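Long-range contact in Rbsd/fucu transport protein family protein (Streptococcus pneumoniae, PDB 4A34), which probably interconverts the alpha and beta anomers of L-fucose, which it binds in pockets formed between subunits: residues E109-R114 against N132-K137. Numbering follows the deposited sequence.
With FUL (beta-L-fucopyranose), chain B.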
loop_
_atom_site.group_PDB
_atom_site.type_symbol
_atom_site.label_atom_id
_atom_site.label_comp_id
_atom_site.label_asym_id
_atom_site.label_seq_id
_atom_site.Cartn_x
_atom_site.Cartn_y
_atom_site.Cartn_z
ATOM N N GLU I 109 -8.267 22.262 -25.210
ATOM C CA GLU I 109 -8.899 22.248 -23.892
ATOM C C GLU I 109 -9.884 21.088 -23.686
ATOM O O GLU I 109 -9.835 20.423 -22.652
ATOM C CB GLU I 109 -9.559 23.612 -23.601
ATOM C CG GLU I 109 -10.044 23.810 -22.158
ATOM C CD GLU I 109 -9.007 23.398 -21.113
ATOM O OE1 GLU I 109 -7.876 23.947 -21.118
ATOM O OE2 GLU I 109 -9.334 22.508 -20.294
ATOM N N ASP I 110 -10.760 20.855 -24.665
ATOM C CA ASP I 110 -11.756 19.772 -24.609
ATOM C C ASP I 110 -11.110 18.393 -24.668
ATOM O O ASP I 110 -11.569 17.451 -24.015
ATOM C CB ASP I 110 -12.764 19.886 -25.764
ATOM C CG ASP I 110 -13.657 21.124 -25.666
ATOM O OD1 ASP I 110 -13.719 21.769 -24.597
ATOM O OD2 ASP I 110 -14.307 21.447 -26.680
ATOM N N PHE I 111 -10.057 18.288 -25.476
ATOM C CA PHE I 111 -9.284 17.072 -25.634
ATOM C C PHE I 111 -8.705 16.632 -24.300
ATOM O O PHE I 111 -8.743 15.444 -23.970
ATOM C CB PHE I 111 -8.154 17.279 -26.649
ATOM C CG PHE I 111 -7.580 15.993 -27.178
ATOM C CD1 PHE I 111 -6.624 15.288 -26.448
ATOM C CD2 PHE I 111 -8.016 15.475 -28.392
ATOM C CE1 PHE I 111 -6.107 14.092 -26.925
ATOM C CE2 PHE I 111 -7.510 14.281 -28.878
ATOM C CZ PHE I 111 -6.550 13.589 -28.147
ATOM N N TYR I 112 -8.178 17.594 -23.541
ATOM C CA TYR I 112 -7.606 17.336 -22.218
ATOM C C TYR I 112 -8.643 16.706 -21.301
ATOM O O TYR I 112 -8.409 15.645 -20.716
ATOM C CB TYR I 112 -7.065 18.624 -21.583
ATOM C CG TYR I 112 -5.787 19.189 -22.199
ATOM C CD1 TYR I 112 -4.975 18.421 -23.050
ATOM C CD2 TYR I 112 -5.366 20.486 -21.891
ATOM C CE1 TYR I 112 -3.792 18.948 -23.598
ATOM C CE2 TYR I 112 -4.180 21.020 -22.437
ATOM C CZ TYR I 112 -3.402 20.247 -23.288
ATOM O OH TYR I 112 -2.239 20.775 -23.821
ATOM N N GLU I 113 -9.803 17.351 -21.205
ATOM C CA GLU I 113 -10.883 16.881 -20.345
ATOM C C GLU I 113 -11.408 15.481 -20.708
ATOM O O GLU I 113 -11.625 14.652 -19.823
ATOM C CB GLU I 113 -12.017 17.919 -20.271
ATOM C CG GLU I 113 -11.614 19.288 -19.673
ATOM C CD GLU I 113 -11.093 19.200 -18.237
ATOM O OE1 GLU I 113 -11.631 18.394 -17.445
ATOM O OE2 GLU I 113 -10.135 19.939 -17.903
ATOM N N ARG I 114 -11.593 15.199 -21.993
ATOM C CA ARG I 114 -12.004 13.844 -22.381
ATOM C C ARG I 114 -10.920 12.800 -22.050
ATOM O O ARG I 114 -11.235 11.676 -21.646
ATOM C CB ARG I 114 -12.436 13.753 -23.849
ATOM C CG ARG I 114 -13.531 12.701 -24.050
ATOM C CD ARG I 114 -13.450 12.037 -25.403
ATOM N NE ARG I 114 -14.400 12.576 -26.369
ATOM C CZ ARG I 114 -15.286 11.847 -27.042
ATOM N NH1 ARG I 114 -15.355 10.541 -26.863
ATOM N NH2 ARG I 114 -16.110 12.428 -27.902
ATOM N N ASN I 132 -2.076 13.319 -31.125
ATOM C CA ASN I 132 -2.803 12.568 -30.132
ATOM C C ASN I 132 -4.085 12.002 -30.724
ATOM O O ASN I 132 -4.714 12.649 -31.548
ATOM C CB ASN I 132 -3.114 13.496 -28.962
ATOM C CG ASN I 132 -1.867 14.131 -28.378
ATOM O OD1 ASN I 132 -1.123 13.485 -27.646
ATOM N ND2 ASN I 132 -1.635 15.403 -28.692
ATOM N N ILE I 133 -4.469 10.798 -30.313
ATOM C CA ILE I 133 -5.699 10.180 -30.810
ATOM C C ILE I 133 -6.488 9.655 -29.626
ATOM O O ILE I 133 -5.893 9.251 -28.637
ATOM C CB ILE I 133 -5.416 8.986 -31.775
ATOM C CG1 ILE I 133 -4.360 9.335 -32.825
ATOM C CG2 ILE I 133 -6.690 8.525 -32.469
ATOM C CD1 ILE I 133 -4.017 8.178 -33.748
ATOM N N ILE I 134 -7.816 9.670 -29.712
ATOM C CA ILE I 134 -8.646 8.937 -28.746
ATOM C C ILE I 134 -9.471 7.909 -29.486
ATOM O O ILE I 134 -10.158 8.235 -30.454
ATOM C CB ILE I 134 -9.595 9.829 -27.920
ATOM C CG1 ILE I 134 -8.836 10.985 -27.270
ATOM C CG2 ILE I 134 -10.307 8.989 -26.860
ATOM C CD1 ILE I 134 -9.715 11.978 -26.587
ATOM N N LEU I 135 -9.368 6.664 -29.028
ATOM C CA LEU I 135 -10.062 5.537 -29.629
ATOM C C LEU I 135 -11.060 5.006 -28.625
ATOM O O LEU I 135 -10.744 4.897 -27.434
ATOM C CB LEU I 135 -9.059 4.447 -29.989
ATOM C CG LEU I 135 -7.883 4.813 -30.902
ATOM C CD1 LEU I 135 -6.902 3.654 -30.952
ATOM C CD2 LEU I 135 -8.384 5.153 -32.307
ATOM N N LYS I 136 -12.262 4.689 -29.101
ATOM C CA LYS I 136 -13.337 4.176 -28.248
ATOM C C LYS I 136 -13.694 2.724 -28.600
ATOM O O LYS I 136 -14.164 2.442 -29.698
ATOM C CB LYS I 136 -14.573 5.086 -28.328
ATOM C CG LYS I 136 -15.701 4.697 -27.367
ATOM C CD LYS I 136 -17.032 5.340 -27.750
ATOM C CE LYS I 136 -17.315 6.597 -26.968
ATOM N NZ LYS I 136 -17.640 6.321 -25.554
ATOM N N LYS I 137 -13.480 1.821 -27.646
ATOM C CA LYS I 137 -13.635 0.377 -27.838
ATOM C C LYS I 137 -15.060 -0.070 -28.204
ATOM O O LYS I 137 -16.031 0.294 -27.532
ATOM C CB LYS I 137 -13.131 -0.375 -26.596
ATOM C CG LYS I 137 -13.345 -1.884 -26.654
ATOM C CD LYS I 137 -12.467 -2.627 -25.666
ATOM C CE LYS I 137 -12.409 -4.106 -25.981
ATOM N NZ LYS I 137 -11.405 -4.783 -25.120
HETATM C C1 FUL B . -0.076 19.633 -26.719
HETATM C C2 FUL B . 0.653 18.470 -27.406
HETATM O O2 FUL B . 0.058 17.224 -27.120
HETATM C C3 FUL B . 0.584 18.712 -28.912
HETATM O O3 FUL B . 1.290 17.727 -29.617
HETATM C C4 FUL B . 1.155 20.078 -29.248
HETATM O O4 FUL B . 2.502 20.096 -28.855
HETATM C C5 FUL B . 0.393 21.136 -28.461
HETATM C C6 FUL B . 0.854 22.540 -28.831
HETATM O O5 FUL B . 0.556 20.854 -27.075
HETATM O O1 FUL B . -0.085 19.499 -25.320
#
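Phe111 CZ meets Asn132 CB at 3.5 Å, and the same asparagine holds a bound beta-L-fucopyranose. Asn132 ND2 donates to O2 of the sugar at 2.9 Å, with an N-H...O angle of 152°. Asn132 OD1 accepts from Asp30 N, which helps fix the amide's rotation. Tyr112 OH lies 2.9 Å from O1 in a hydrogen bond; O1 lies at the edge of the tyrosine ring, in its plane. O1 is the anomeric hydroxyl, whose configuration a mutarotase would change. His22 of a neighbouring subunit and Asp30 also bond the sugar.

Between the segments themselves there is no hydrogen bond; the contact is mainly apolar. Phe111 CG is anti to the backbone N (chi1 -162°), and the ring reaches toward strand 133-136. Its CZ is 3.6 Å from Ile134 CG1. Ile134 CD1 lies over one face of the Phe111 ring, displaced toward the rim, 4.0 Å from the centroid, a CH-pi contact. The same methyl touches Arg114 CD at 3.9 Å. Arg114 NH1 and Lys136 NZ both form salt bridges with Glu25, which probably offsets their like charges.

Helix 108-116 packs over one face of the mixed sheet; the axis of segment 109-114 runs at 44° to strand 133-136. That strand lies between strands 25-29 and 71-74, and Ile133 and Leu135 pack on helix 50-60.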